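Local coordinates for unknown conserved protein BH2331 (Bacillus halodurans, PDB 1VL5), which probably acts as an S-adenosylmethionine-dependent methyltransferase, at residues 40-45 with 63-68. Residues are numbered along the deposited sequence; the frame is centred on the assembly and turned at random.
Sequences EVLDVA and VAFDLT
The carbonyl oxygen V63 O is gripped from strand 40-44 by two groups: D43 N donates a nearly straight hydrogen bond (2.9 Å), and L42 CA adds a C-H...O contact at 3.6 Å. The strands run parallel, each donating in turn: V63 N to V41 O, D43 N to V63 O, F65 N to D43 O. The closing bond from A45 N to F65 O is weak, bent to 115°. Apolar side chains suit the buried face: L42, its CG anti to the backbone N (chi1 171°), lays CD1 against V63 CG1 (3.9 Å) and F65 CB, and the F65 ring edge meets V44 CA. On the other face the buried acid D43 is satisfied, OD2 by T46 OG1 and A52 N, OD1 by T108 OG1. D66 OD2 approaches A45 C (3.2 Å) and accepts G47 N, in a probable glycine-rich cofactor loop, while OD1 holds L67 N; an alanine here would probably leave both amides without these acceptors. In Rossmann-like methyltransferases an acid ending this second strand commonly binds the cofactor's ribose. Strands 40-44 and 61-66, joined through helix 50-55 in a beta-alpha-beta unit, are part of that parallel sheet, flanked by strands 104-110 and 87-91, with helix 119-129 against L42 and V44.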
# COMPACT_ATOMS: atom_id res chain seq x y z
N GLU A 40 -12.38 9.47 13.66
CA GLU A 40 -11.17 8.95 14.21
C GLU A 40 -10.61 7.89 13.23
O GLU A 40 -11.27 6.92 12.90
CB GLU A 40 -11.42 8.34 15.55
CG GLU A 40 -10.11 8.01 16.27
CD GLU A 40 -10.29 7.98 17.75
OE1 GLU A 40 -11.05 8.85 18.25
OE2 GLU A 40 -9.68 7.08 18.38
N VAL A 41 -9.37 8.14 12.79
CA VAL A 41 -8.72 7.43 11.72
C VAL A 41 -7.53 6.65 12.27
O VAL A 41 -6.75 7.20 13.02
CB VAL A 41 -8.22 8.40 10.68
CG1 VAL A 41 -7.51 7.66 9.49
CG2 VAL A 41 -9.35 9.27 10.17
N LEU A 42 -7.39 5.37 11.88
CA LEU A 42 -6.21 4.61 12.13
C LEU A 42 -5.43 4.42 10.82
O LEU A 42 -5.92 3.80 9.86
CB LEU A 42 -6.60 3.24 12.71
CG LEU A 42 -5.53 2.18 12.87
CD1 LEU A 42 -4.65 2.65 13.95
CD2 LEU A 42 -6.09 0.78 13.16
N ASP A 43 -4.20 4.95 10.79
CA ASP A 43 -3.30 4.82 9.64
C ASP A 43 -2.33 3.68 9.89
O ASP A 43 -1.41 3.81 10.69
CB ASP A 43 -2.57 6.15 9.39
CG ASP A 43 -1.70 6.14 8.11
OD1 ASP A 43 -1.97 5.35 7.15
OD2 ASP A 43 -0.73 6.93 8.08
N VAL A 44 -2.66 2.52 9.31
CA VAL A 44 -1.92 1.28 9.52
C VAL A 44 -0.63 1.27 8.69
O VAL A 44 -0.66 1.53 7.47
CB VAL A 44 -2.81 0.03 9.22
CG1 VAL A 44 -2.05 -1.26 9.39
CG2 VAL A 44 -4.03 0.02 10.09
N ALA A 45 0.50 0.97 9.36
CA ALA A 45 1.84 0.96 8.78
C ALA A 45 2.12 2.34 8.23
O ALA A 45 2.34 2.57 7.04
CB ALA A 45 1.92 -0.10 7.68
N VAL A 63 -4.56 8.07 14.58
CA VAL A 63 -3.57 7.24 15.21
C VAL A 63 -2.67 6.76 14.11
O VAL A 63 -3.10 6.05 13.23
CB VAL A 63 -4.20 6.06 15.97
CG1 VAL A 63 -3.14 5.14 16.50
CG2 VAL A 63 -5.09 6.57 17.11
N ALA A 64 -1.39 7.15 14.18
CA ALA A 64 -0.37 6.67 13.24
C ALA A 64 0.30 5.47 13.86
O ALA A 64 0.95 5.56 14.92
CB ALA A 64 0.64 7.82 12.98
N PHE A 65 0.17 4.33 13.19
CA PHE A 65 0.48 3.03 13.77
C PHE A 65 1.56 2.31 12.96
O PHE A 65 1.40 2.12 11.73
CB PHE A 65 -0.84 2.26 13.73
CG PHE A 65 -0.79 0.88 14.29
CD1 PHE A 65 -0.63 0.66 15.67
CD2 PHE A 65 -1.00 -0.22 13.47
CE1 PHE A 65 -0.64 -0.61 16.20
CE2 PHE A 65 -1.02 -1.48 14.00
CZ PHE A 65 -0.82 -1.66 15.40
N ASP A 66 2.61 1.84 13.62
CA ASP A 66 3.61 1.05 12.92
C ASP A 66 4.41 0.20 13.90
O ASP A 66 4.25 0.31 15.13
CB ASP A 66 4.54 1.89 12.04
CG ASP A 66 4.89 1.23 10.71
OD1 ASP A 66 5.14 -0.01 10.71
OD2 ASP A 66 4.92 1.95 9.67
N LEU A 67 5.26 -0.64 13.34
CA LEU A 67 5.88 -1.72 14.08
C LEU A 67 6.94 -1.29 15.08
O LEU A 67 7.09 -1.95 16.09
CB LEU A 67 6.52 -2.70 13.13
CG LEU A 67 5.62 -3.70 12.45
CD1 LEU A 67 6.39 -4.30 11.29
CD2 LEU A 67 5.15 -4.79 13.40
N THR A 68 7.68 -0.21 14.83
CA THR A 68 8.77 0.21 15.73
C THR A 68 8.74 1.69 16.10
O THR A 68 8.21 2.52 15.35
CB THR A 68 10.11 -0.11 15.08
OG1 THR A 68 10.30 0.78 13.99
CG2 THR A 68 10.14 -1.60 14.52